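Local coordinates for hemoglobin subunit beta (PDB 1GCV), which carries oxygen from the gills to the peripheral tissues on its heme iron, as the beta chain of a heterotetramer with two alpha chains, at residues W37-Y41 with L86-S92; V24-D29 with S50-A54; V1-Q5 with K122-V126. One frame throughout, in Å; residues are numbered along the deposited sequence.

Contact 1 (W37-Y41 with L86-S92); sequences WTNRY and LHVDPGS. With HEM (protoporphyrin IX containing Fe), chain F.
Residues 37-41 follow helix 20-34, with Trp37 to Asn39 in a 3-10 turn. Residues 86-92 run from the end of helix 76-86 to the start of helix 93-108. The CA atoms pair as Thr38 with Ser92 (7.0 Å) and Tyr41 with Val88 (7.4 Å). Tyr41, chi1 near -45° (m), provides most of the contact from its side. Leu86 (m, t) sets CD2 3.4 Å from HEM CAD. His87 leaves the helix with positive phi, and its O lies at the Tyr41 ring edge, 3.4 Å from Tyr41 CE1. Val88 is extended, and its t rotamer sets CG2 over one face of the Tyr41 ring, 4.1 Å from Tyr41 CD1. Val88 CG1 is 3.5 Å from HEM CAC, while Tyr41 CD2 is 3.4 Å from HEM CBC. Asp89 N donates to Tyr41 OH (2.9 Å, 166°). Asp89 OD2 accepts from Gly91 N (2.9 Å), closing an Asx turn, and Asp89 OD1 is hydrogen-bonded to Tyr42 of a neighbouring subunit. Pro90 to Ser92 have helical phi/psi, Ser92 N donating to Asp89 O (2.8 Å). Ser92 takes the m rotamer, with OG 4.4 Å from both Trp37 NE1 and Thr38 CG2. That OG is hydrogen-bonded to Asp94 of the neighbouring subunit. The arrangement is characteristic of the globin C helix packed on the FG corner, where one wall of the heme pocket meets the intersubunit interface of the hemoglobin tetramer.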
loop_
_atom_site.group_PDB
_atom_site.type_symbol
_atom_site.label_atom_id
_atom_site.label_comp_id
_atom_site.label_asym_id
_atom_site.label_seq_id
_atom_site.Cartn_x
_atom_site.Cartn_y
_atom_site.Cartn_z
ATOM N N TRP B 37 -11.130 9.594 9.025
ATOM C CA TRP B 37 -10.303 10.722 8.625
ATOM C C TRP B 37 -10.778 11.413 7.359
ATOM O O TRP B 37 -10.422 12.561 7.126
ATOM C CB TRP B 37 -8.841 10.296 8.445
ATOM C CG TRP B 37 -8.609 9.174 7.460
ATOM C CD1 TRP B 37 -8.333 9.290 6.125
ATOM C CD2 TRP B 37 -8.584 7.772 7.752
ATOM N NE1 TRP B 37 -8.136 8.047 5.571
ATOM C CE2 TRP B 37 -8.285 7.099 6.548
ATOM C CE3 TRP B 37 -8.785 7.020 8.917
ATOM C CZ2 TRP B 37 -8.181 5.709 6.476
ATOM C CZ3 TRP B 37 -8.682 5.637 8.846
ATOM C CH2 TRP B 37 -8.380 4.997 7.633
ATOM N N THR B 38 -11.576 10.729 6.542
ATOM C CA THR B 38 -12.061 11.334 5.302
ATOM C C THR B 38 -13.106 12.417 5.570
ATOM O O THR B 38 -13.499 13.138 4.652
ATOM C CB THR B 38 -12.681 10.290 4.339
ATOM O OG1 THR B 38 -13.781 9.640 4.986
ATOM C CG2 THR B 38 -11.647 9.248 3.924
ATOM N N ASN B 39 -13.545 12.526 6.824
ATOM C CA ASN B 39 -14.533 13.528 7.224
ATOM C C ASN B 39 -13.880 14.897 7.171
ATOM O O ASN B 39 -14.546 15.919 7.024
ATOM C CB ASN B 39 -15.014 13.261 8.650
ATOM C CG ASN B 39 -16.292 12.459 8.690
ATOM O OD1 ASN B 39 -16.315 11.328 9.179
ATOM N ND2 ASN B 39 -17.368 13.039 8.168
ATOM N N ARG B 40 -12.562 14.885 7.307
ATOM C CA ARG B 40 -11.736 16.080 7.279
ATOM C C ARG B 40 -12.222 17.148 6.293
ATOM O O ARG B 40 -12.347 18.320 6.644
ATOM C CB ARG B 40 -10.306 15.666 6.924
ATOM C CG ARG B 40 -9.239 16.681 7.245
ATOM C CD ARG B 40 -7.877 16.234 6.725
ATOM N NE ARG B 40 -6.985 17.377 6.583
ATOM C CZ ARG B 40 -6.712 17.968 5.425
ATOM N NH1 ARG B 40 -5.889 19.009 5.385
ATOM N NH2 ARG B 40 -7.252 17.509 4.304
ATOM N N TYR B 41 -12.503 16.735 5.061
ATOM C CA TYR B 41 -12.931 17.655 4.007
ATOM C C TYR B 41 -14.348 18.218 4.095
ATOM O O TYR B 41 -14.627 19.273 3.528
ATOM C CB TYR B 41 -12.749 16.985 2.638
ATOM C CG TYR B 41 -11.419 16.282 2.488
ATOM C CD1 TYR B 41 -10.260 17.001 2.204
ATOM C CD2 TYR B 41 -11.305 14.903 2.691
ATOM C CE1 TYR B 41 -9.025 16.375 2.132
ATOM C CE2 TYR B 41 -10.069 14.264 2.621
ATOM C CZ TYR B 41 -8.936 15.009 2.343
ATOM O OH TYR B 41 -7.708 14.399 2.287
ATOM N N LEU B 86 -9.428 21.904 -3.593
ATOM C CA LEU B 86 -9.905 21.152 -2.441
ATOM C C LEU B 86 -8.834 20.532 -1.553
ATOM O O LEU B 86 -9.085 20.242 -0.383
ATOM C CB LEU B 86 -10.862 20.064 -2.926
ATOM C CG LEU B 86 -11.931 20.610 -3.877
ATOM C CD1 LEU B 86 -12.512 19.504 -4.732
ATOM C CD2 LEU B 86 -13.011 21.272 -3.053
ATOM N N HIS B 87 -7.646 20.325 -2.108
ATOM C CA HIS B 87 -6.550 19.721 -1.361
ATOM C C HIS B 87 -6.937 18.366 -0.771
ATOM O O HIS B 87 -6.709 18.099 0.408
ATOM C CB HIS B 87 -6.086 20.676 -0.261
ATOM C CG HIS B 87 -5.473 21.929 -0.795
ATOM N ND1 HIS B 87 -6.074 23.162 -0.674
ATOM C CD2 HIS B 87 -4.344 22.129 -1.515
ATOM C CE1 HIS B 87 -5.343 24.069 -1.298
ATOM N NE2 HIS B 87 -4.288 23.468 -1.817
ATOM N N VAL B 88 -7.531 17.517 -1.604
ATOM C CA VAL B 88 -7.937 16.188 -1.184
ATOM C C VAL B 88 -6.736 15.267 -1.362
ATOM O O VAL B 88 -6.097 15.261 -2.414
ATOM C CB VAL B 88 -9.129 15.659 -2.034
ATOM C CG1 VAL B 88 -9.462 14.216 -1.651
ATOM C CG2 VAL B 88 -10.342 16.547 -1.826
ATOM N N ASP B 89 -6.416 14.512 -0.315
ATOM C CA ASP B 89 -5.303 13.568 -0.348
ATOM C C ASP B 89 -5.721 12.477 -1.337
ATOM O O ASP B 89 -6.682 11.750 -1.090
ATOM C CB ASP B 89 -5.094 12.994 1.058
ATOM C CG ASP B 89 -3.928 12.035 1.143
ATOM O OD1 ASP B 89 -3.482 11.755 2.275
ATOM O OD2 ASP B 89 -3.456 11.554 0.095
ATOM N N PRO B 90 -5.000 12.346 -2.468
ATOM C CA PRO B 90 -5.343 11.334 -3.475
ATOM C C PRO B 90 -5.354 9.908 -2.944
ATOM O O PRO B 90 -5.922 9.012 -3.572
ATOM C CB PRO B 90 -4.295 11.534 -4.573
ATOM C CG PRO B 90 -3.176 12.241 -3.909
ATOM C CD PRO B 90 -3.801 13.106 -2.852
ATOM N N GLY B 91 -4.729 9.700 -1.787
ATOM C CA GLY B 91 -4.692 8.373 -1.202
ATOM C C GLY B 91 -6.052 7.987 -0.661
ATOM O O GLY B 91 -6.303 6.824 -0.351
ATOM N N SER B 92 -6.935 8.973 -0.553
ATOM C CA SER B 92 -8.278 8.751 -0.043
ATOM C C SER B 92 -9.275 8.380 -1.140
ATOM O O SER B 92 -10.371 7.906 -0.843
ATOM C CB SER B 92 -8.758 10.004 0.691
ATOM O OG SER B 92 -7.933 10.264 1.814
HETATM C CHA HEM F . -16.078 17.919 -5.340
HETATM C CHB HEM F . -15.940 14.036 -8.263
HETATM C CHC HEM F . -13.785 11.503 -4.708
HETATM C CHD HEM F . -13.840 15.412 -1.829
HETATM C C1A HEM F . -16.242 17.051 -6.425
HETATM C C2A HEM F . -16.935 17.384 -7.651
HETATM C C3A HEM F . -16.888 16.306 -8.461
HETATM C C4A HEM F . -16.191 15.282 -7.734
HETATM C CMA HEM F . -17.406 16.205 -9.887
HETATM C CAA HEM F . -17.600 18.688 -8.001
HETATM C CBA HEM F . -16.566 19.574 -8.646
HETATM C CGA HEM F . -16.892 21.038 -8.489
HETATM O O1A HEM F . -16.904 21.752 -9.511
HETATM O O2A HEM F . -17.136 21.475 -7.342
HETATM C C1B HEM F . -15.279 13.040 -7.580
HETATM C C2B HEM F . -15.111 11.711 -8.122
HETATM C C3B HEM F . -14.557 10.953 -7.103
HETATM C C4B HEM F . -14.334 11.867 -5.954
HETATM C CMB HEM F . -15.446 11.289 -9.565
HETATM C CAB HEM F . -14.356 9.568 -7.152
HETATM C CBB HEM F . -13.126 8.940 -6.862
HETATM C C1C HEM F . -13.574 12.364 -3.609
HETATM C C2C HEM F . -13.089 11.940 -2.285
HETATM C C3C HEM F . -13.037 13.072 -1.515
HETATM C C4C HEM F . -13.569 14.154 -2.329
HETATM C CMC HEM F . -12.788 10.518 -1.804
HETATM C CAC HEM F . -12.490 13.223 -0.231
HETATM C CBC HEM F . -12.727 12.357 0.849
HETATM C C1D HEM F . -14.424 16.426 -2.557
HETATM C C2D HEM F . -14.741 17.711 -1.985
HETATM C C3D HEM F . -15.400 18.403 -2.945
HETATM C C4D HEM F . -15.430 17.571 -4.139
HETATM C CMD HEM F . -14.353 18.205 -0.598
HETATM C CAD HEM F . -16.036 19.782 -2.798
HETATM C CBD HEM F . -17.196 19.755 -1.820
HETATM C CGD HEM F . -18.312 20.700 -2.210
HETATM O O1D HEM F . -19.460 20.465 -1.768
HETATM O O2D HEM F . -18.043 21.671 -2.953
HETATM N NA HEM F . -15.753 15.749 -6.484
HETATM N NB HEM F . -14.764 13.156 -6.272
HETATM N NC HEM F . -13.863 13.739 -3.628
HETATM N ND HEM F . -14.819 16.342 -3.888
HETATM FE FE HEM F . -14.566 14.824 -5.168
#

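Contact 2 (V24-D29 with S50-A54); sequences VTQALD and SSIHA. With HEM (protoporphyrin IX containing Fe), chain F.
This is the packing of the B and E helices of the globin fold, on the distal side of the heme. Residues 24-29 belong to helix 20-34 and residues 50-54 open helix 50-66. Their local axes approach to 8.4 Å, with a signed crossing angle of 119°. The backbones come nearest at Thr25 and Ala54, with CA atoms 5.0 Å apart. The small side chains of Ser50 and Ala54 at the crossing are consistent with this close approach.

Val24, in the t rotamer, points toward the partner helix and places CG1 3.5 Å from Ala54 CB. The CA-to-CB bond of Thr25 points sideways. In the m rotamer its OG1 is 3.3 Å from Ala54 CB and 3.7 Å from Ser51 CA, while its CG2 is 4.1 Å from Ser50 CB. The same OG1 is hydrogen-bonded to the backbone O of Lys21, one turn earlier, so its polar need is met within its own helix. Leu28 (m, t) reaches across with CD1, which lies 3.8 Å from Ser50 O, 3.8 Å from Ala54 N and 4.1 Å from Ala54 CB. Leu28 CD1 also meets the edge of the His53 ring, 3.8 Å from His53 CD2. His53 is the distal histidine; its NE2 is 4.3 Å from HEM FE, too far to coordinate. With chi1 t, the His53 ring lies beside the heme, where His53 CE1 is 3.6 Å from HEM C4D, and Phe42 meets the ring edge-to-face. Asp29 (m) ends the contact: its OD1 accepts a hydrogen bond from Ser50 OG at 2.8 Å, with Ser50 also in the m rotamer.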
loop_
_atom_site.group_PDB
_atom_site.type_symbol
_atom_site.label_atom_id
_atom_site.label_comp_id
_atom_site.label_asym_id
_atom_site.label_seq_id
_atom_site.Cartn_x
_atom_site.Cartn_y
_atom_site.Cartn_z
ATOM N N VAL B 24 -24.006 5.360 -4.309
ATOM C CA VAL B 24 -22.921 6.258 -3.945
ATOM C C VAL B 24 -23.205 7.011 -2.643
ATOM O O VAL B 24 -22.279 7.308 -1.891
ATOM C CB VAL B 24 -22.613 7.255 -5.092
ATOM C CG1 VAL B 24 -21.594 8.292 -4.635
ATOM C CG2 VAL B 24 -22.057 6.492 -6.301
ATOM N N THR B 25 -24.474 7.303 -2.365
ATOM C CA THR B 25 -24.835 8.007 -1.133
ATOM C C THR B 25 -24.469 7.137 0.058
ATOM O O THR B 25 -23.887 7.611 1.034
ATOM C CB THR B 25 -26.353 8.300 -1.048
ATOM O OG1 THR B 25 -26.722 9.234 -2.069
ATOM C CG2 THR B 25 -26.707 8.884 0.314
ATOM N N GLN B 26 -24.817 5.860 -0.034
ATOM C CA GLN B 26 -24.529 4.915 1.031
ATOM C C GLN B 26 -23.034 4.612 1.122
ATOM O O GLN B 26 -22.518 4.305 2.198
ATOM C CB GLN B 26 -25.325 3.631 0.807
ATOM C CG GLN B 26 -26.785 3.767 1.234
ATOM C CD GLN B 26 -27.703 2.788 0.534
ATOM O OE1 GLN B 26 -28.854 3.102 0.240
ATOM N NE2 GLN B 26 -27.198 1.592 0.263
ATOM N N ALA B 27 -22.339 4.718 -0.006
ATOM C CA ALA B 27 -20.905 4.456 -0.043
ATOM C C ALA B 27 -20.158 5.567 0.673
ATOM O O ALA B 27 -19.157 5.314 1.343
ATOM C CB ALA B 27 -20.423 4.343 -1.488
ATOM N N LEU B 28 -20.650 6.796 0.529
ATOM C CA LEU B 28 -20.030 7.945 1.179
ATOM C C LEU B 28 -20.203 7.822 2.688
ATOM O O LEU B 28 -19.253 8.003 3.448
ATOM C CB LEU B 28 -20.668 9.245 0.681
ATOM C CG LEU B 28 -20.022 9.826 -0.579
ATOM C CD1 LEU B 28 -20.953 10.840 -1.198
ATOM C CD2 LEU B 28 -18.687 10.467 -0.238
ATOM N N ASP B 29 -21.420 7.509 3.118
ATOM C CA ASP B 29 -21.714 7.350 4.538
ATOM C C ASP B 29 -20.895 6.195 5.130
ATOM O O ASP B 29 -20.419 6.271 6.265
ATOM C CB ASP B 29 -23.212 7.090 4.740
ATOM C CG ASP B 29 -24.056 8.354 4.587
ATOM O OD1 ASP B 29 -23.537 9.476 4.797
ATOM O OD2 ASP B 29 -25.253 8.223 4.256
ATOM N N SER B 50 -24.658 14.159 1.981
ATOM C CA SER B 50 -24.182 12.966 1.272
ATOM C C SER B 50 -24.965 12.742 -0.022
ATOM O O SER B 50 -24.396 12.376 -1.053
ATOM C CB SER B 50 -24.330 11.726 2.156
ATOM O OG SER B 50 -23.414 11.763 3.227
ATOM N N SER B 51 -26.275 12.961 0.049
ATOM C CA SER B 51 -27.178 12.789 -1.088
ATOM C C SER B 51 -26.830 13.671 -2.279
ATOM O O SER B 51 -26.817 13.213 -3.423
ATOM C CB SER B 51 -28.613 13.094 -0.664
ATOM O OG SER B 51 -29.183 11.994 0.012
ATOM N N ILE B 52 -26.565 14.944 -2.008
ATOM C CA ILE B 52 -26.234 15.898 -3.059
ATOM C C ILE B 52 -24.859 15.595 -3.635
ATOM O O ILE B 52 -24.675 15.570 -4.856
ATOM C CB ILE B 52 -26.272 17.352 -2.506
ATOM C CG1 ILE B 52 -27.711 17.717 -2.109
ATOM C CG2 ILE B 52 -25.733 18.334 -3.541
ATOM C CD1 ILE B 52 -28.785 17.252 -3.104
ATOM N N HIS B 53 -23.903 15.353 -2.744
ATOM C CA HIS B 53 -22.532 15.053 -3.137
ATOM C C HIS B 53 -22.477 13.805 -4.014
ATOM O O HIS B 53 -21.802 13.787 -5.046
ATOM C CB HIS B 53 -21.664 14.858 -1.892
ATOM C CG HIS B 53 -20.235 15.047 -2.352
ATOM N ND1 HIS B 53 -19.803 16.170 -3.050
ATOM C CD2 HIS B 53 -19.225 14.097 -2.185
ATOM C CE1 HIS B 53 -18.529 15.886 -3.304
ATOM N NE2 HIS B 53 -18.166 14.735 -2.837
ATOM N N ALA B 54 -23.187 12.764 -3.598
ATOM C CA ALA B 54 -23.225 11.526 -4.359
ATOM C C ALA B 54 -23.701 11.814 -5.779
ATOM O O ALA B 54 -23.156 11.285 -6.744
ATOM C CB ALA B 54 -24.159 10.534 -3.688
HETATM C CHA HEM F . -16.078 17.919 -5.340
HETATM C CHB HEM F . -15.940 14.036 -8.263
HETATM C CHC HEM F . -13.785 11.503 -4.708
HETATM C CHD HEM F . -13.840 15.412 -1.829
HETATM C C1A HEM F . -16.242 17.051 -6.425
HETATM C C2A HEM F . -16.935 17.384 -7.651
HETATM C C3A HEM F . -16.888 16.306 -8.461
HETATM C C4A HEM F . -16.191 15.282 -7.734
HETATM C CMA HEM F . -17.406 16.205 -9.887
HETATM C CAA HEM F . -17.600 18.688 -8.001
HETATM C CBA HEM F . -16.566 19.574 -8.646
HETATM C CGA HEM F . -16.892 21.038 -8.489
HETATM O O1A HEM F . -16.904 21.752 -9.511
HETATM O O2A HEM F . -17.136 21.475 -7.342
HETATM C C1B HEM F . -15.279 13.040 -7.580
HETATM C C2B HEM F . -15.111 11.711 -8.122
HETATM C C3B HEM F . -14.557 10.953 -7.103
HETATM C C4B HEM F . -14.334 11.867 -5.954
HETATM C CMB HEM F . -15.446 11.289 -9.565
HETATM C CAB HEM F . -14.356 9.568 -7.152
HETATM C CBB HEM F . -13.126 8.940 -6.862
HETATM C C1C HEM F . -13.574 12.364 -3.609
HETATM C C2C HEM F . -13.089 11.940 -2.285
HETATM C C3C HEM F . -13.037 13.072 -1.515
HETATM C C4C HEM F . -13.569 14.154 -2.329
HETATM C CMC HEM F . -12.788 10.518 -1.804
HETATM C CAC HEM F . -12.490 13.223 -0.231
HETATM C CBC HEM F . -12.727 12.357 0.849
HETATM C C1D HEM F . -14.424 16.426 -2.557
HETATM C C2D HEM F . -14.741 17.711 -1.985
HETATM C C3D HEM F . -15.400 18.403 -2.945
HETATM C C4D HEM F . -15.430 17.571 -4.139
HETATM C CMD HEM F . -14.353 18.205 -0.598
HETATM C CAD HEM F . -16.036 19.782 -2.798
HETATM C CBD HEM F . -17.196 19.755 -1.820
HETATM C CGD HEM F . -18.312 20.700 -2.210
HETATM O O1D HEM F . -19.460 20.465 -1.768
HETATM O O2D HEM F . -18.043 21.671 -2.953
HETATM N NA HEM F . -15.753 15.749 -6.484
HETATM N NB HEM F . -14.764 13.156 -6.272
HETATM N NC HEM F . -13.863 13.739 -3.628
HETATM N ND HEM F . -14.819 16.342 -3.888
HETATM FE FE HEM F . -14.566 14.824 -5.168
#

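Contact 3 (V1-Q5 with K122-V126); sequences VHWTQ and KFFEV
Residues 1-4 are extended, with psi between about 134° and 162°, and Gln5 begins helix 5-17. Residues 122-126 are a turn of helix 114-132. The nearest CA pairs are Val1 with Val126 (7.7 Å) and Trp3 with Phe123 (9.3 Å), so side chains bridge the gap. Thr4 is the N-cap of helix 5-17. Lys122 is extended through chi3 (t, t, t) and donates from NZ to His2 O at 2.6 Å. The same NZ sits 4.6 Å from the centroid of the Trp3 six-membered ring, 35° off its normal, an off-centre cation-pi contact. It also forms a salt bridge with Glu7 of helix 5-17. Trp3, chi1 m, brings CH2 to 3.5 Å from Phe123 CA and 3.9 Å from Phe123 CD1, at the Phe123 ring edge. Trp3 CZ2 is 3.8 Å from Val126 CG2. Val1 CG2 adds a 3.7 Å contact with Val126 CG2. The contact packs the N-terminal arm on the globin H helix, at the surface and away from the heme-binding histidines. The Lys122 charge is thus met by a carbonyl, a carboxylate and an indole ring, while Val1, Trp3, Phe123 and Val126 supply apolar packing, so both kinds of contact hold the N-terminal arm.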
loop_
_atom_site.group_PDB
_atom_site.type_symbol
_atom_site.label_atom_id
_atom_site.label_comp_id
_atom_site.label_asym_id
_atom_site.label_seq_id
_atom_site.Cartn_x
_atom_site.Cartn_y
_atom_site.Cartn_z
ATOM N N VAL B 1 -5.003 1.405 -20.850
ATOM C CA VAL B 1 -6.074 0.436 -20.496
ATOM C C VAL B 1 -6.927 0.103 -21.724
ATOM O O VAL B 1 -7.230 0.976 -22.540
ATOM C CB VAL B 1 -6.977 1.010 -19.372
ATOM C CG1 VAL B 1 -7.750 2.218 -19.884
ATOM C CG2 VAL B 1 -7.922 -0.059 -18.863
ATOM N N HIS B 2 -7.290 -1.169 -21.854
ATOM C CA HIS B 2 -8.119 -1.630 -22.961
ATOM C C HIS B 2 -9.357 -2.291 -22.398
ATOM O O HIS B 2 -9.270 -3.103 -21.481
ATOM C CB HIS B 2 -7.357 -2.635 -23.825
ATOM C CG HIS B 2 -6.328 -2.002 -24.702
ATOM N ND1 HIS B 2 -4.976 -2.197 -24.522
ATOM C CD2 HIS B 2 -6.450 -1.138 -25.737
ATOM C CE1 HIS B 2 -4.308 -1.479 -25.408
ATOM N NE2 HIS B 2 -5.181 -0.827 -26.157
ATOM N N TRP B 3 -10.513 -1.944 -22.945
ATOM C CA TRP B 3 -11.764 -2.522 -22.479
ATOM C C TRP B 3 -12.308 -3.550 -23.457
ATOM O O TRP B 3 -12.189 -3.386 -24.676
ATOM C CB TRP B 3 -12.823 -1.433 -22.293
ATOM C CG TRP B 3 -12.443 -0.379 -21.320
ATOM C CD1 TRP B 3 -12.007 0.878 -21.610
ATOM C CD2 TRP B 3 -12.471 -0.478 -19.893
ATOM N NE1 TRP B 3 -11.760 1.574 -20.450
ATOM C CE2 TRP B 3 -12.036 0.764 -19.380
ATOM C CE3 TRP B 3 -12.820 -1.495 -18.998
ATOM C CZ2 TRP B 3 -11.942 1.019 -18.008
ATOM C CZ3 TRP B 3 -12.726 -1.242 -17.632
ATOM C CH2 TRP B 3 -12.289 0.005 -17.153
ATOM N N THR B 4 -12.895 -4.611 -22.914
ATOM C CA THR B 4 -13.521 -5.641 -23.733
ATOM C C THR B 4 -14.968 -5.170 -23.814
ATOM O O THR B 4 -15.386 -4.338 -23.014
ATOM C CB THR B 4 -13.471 -7.038 -23.053
ATOM O OG1 THR B 4 -14.281 -7.032 -21.871
ATOM C CG2 THR B 4 -12.041 -7.404 -22.675
ATOM N N GLN B 5 -15.732 -5.672 -24.777
ATOM C CA GLN B 5 -17.125 -5.258 -24.898
ATOM C C GLN B 5 -17.923 -5.660 -23.652
ATOM O O GLN B 5 -18.824 -4.934 -23.234
ATOM C CB GLN B 5 -17.754 -5.868 -26.153
ATOM C CG GLN B 5 -19.037 -5.188 -26.613
ATOM C CD GLN B 5 -18.925 -3.672 -26.696
ATOM O OE1 GLN B 5 -19.765 -2.952 -26.156
ATOM N NE2 GLN B 5 -17.893 -3.181 -27.376
ATOM N N LYS B 122 -11.254 -2.776 -11.892
ATOM C CA LYS B 122 -10.509 -2.263 -13.031
ATOM C C LYS B 122 -10.998 -0.876 -13.394
ATOM O O LYS B 122 -10.204 0.030 -13.637
ATOM C CB LYS B 122 -10.686 -3.202 -14.222
ATOM C CG LYS B 122 -9.896 -2.804 -15.440
ATOM C CD LYS B 122 -10.300 -3.654 -16.629
ATOM C CE LYS B 122 -9.170 -3.762 -17.630
ATOM N NZ LYS B 122 -9.686 -3.907 -19.014
ATOM N N PHE B 123 -12.315 -0.706 -13.424
ATOM C CA PHE B 123 -12.886 0.587 -13.755
ATOM C C PHE B 123 -12.498 1.653 -12.738
ATOM O O PHE B 123 -12.109 2.756 -13.119
ATOM C CB PHE B 123 -14.409 0.503 -13.842
ATOM C CG PHE B 123 -15.065 1.804 -14.222
ATOM C CD1 PHE B 123 -14.811 2.389 -15.462
ATOM C CD2 PHE B 123 -15.922 2.453 -13.338
ATOM C CE1 PHE B 123 -15.400 3.602 -15.814
ATOM C CE2 PHE B 123 -16.517 3.667 -13.684
ATOM C CZ PHE B 123 -16.254 4.242 -14.925
ATOM N N PHE B 124 -12.597 1.336 -11.448
ATOM C CA PHE B 124 -12.258 2.314 -10.418
ATOM C C PHE B 124 -10.777 2.622 -10.361
ATOM O O PHE B 124 -10.369 3.696 -9.924
ATOM C CB PHE B 124 -12.776 1.845 -9.063
ATOM C CG PHE B 124 -14.247 2.016 -8.923
ATOM C CD1 PHE B 124 -15.043 0.985 -8.457
ATOM C CD2 PHE B 124 -14.851 3.200 -9.335
ATOM C CE1 PHE B 124 -16.426 1.123 -8.406
ATOM C CE2 PHE B 124 -16.228 3.346 -9.287
ATOM C CZ PHE B 124 -17.017 2.302 -8.822
ATOM N N GLU B 125 -9.973 1.674 -10.815
ATOM C CA GLU B 125 -8.534 1.859 -10.854
ATOM C C GLU B 125 -8.232 2.910 -11.932
ATOM O O GLU B 125 -7.373 3.770 -11.744
ATOM C CB GLU B 125 -7.870 0.535 -11.205
ATOM C CG GLU B 125 -6.568 0.269 -10.508
ATOM C CD GLU B 125 -5.750 -0.765 -11.257
ATOM O OE1 GLU B 125 -6.252 -1.900 -11.428
ATOM O OE2 GLU B 125 -4.618 -0.441 -11.684
ATOM N N VAL B 126 -8.952 2.840 -13.054
ATOM C CA VAL B 126 -8.771 3.787 -14.159
ATOM C C VAL B 126 -9.235 5.184 -13.744
ATOM O O VAL B 126 -8.625 6.188 -14.116
ATOM C CB VAL B 126 -9.569 3.344 -15.429
ATOM C CG1 VAL B 126 -9.687 4.501 -16.420
ATOM C CG2 VAL B 126 -8.886 2.159 -16.082
#

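How the contacts relate
The chain starts in contact 3, where residues 1-5 meet residues 122-126 and close a loop around nearly the whole globin fold. Contacts 1 and 2 are both nested inside that loop. Residues 24-29 come next and are met by residues 50-54 in contact 2. Residues 37-41 lie between those two segments and find their partner only at residues 86-92, so contacts 1 and 2 cross. Their centres are about 15 Å apart, and both touch the heme, from the distal helices and from the turns bordering the pocket. Contact 3 lies on the opposite side of the chain's centre, about 24 to 25 Å from both by centres, and ties the N-terminal arm to the last helix, 114-132.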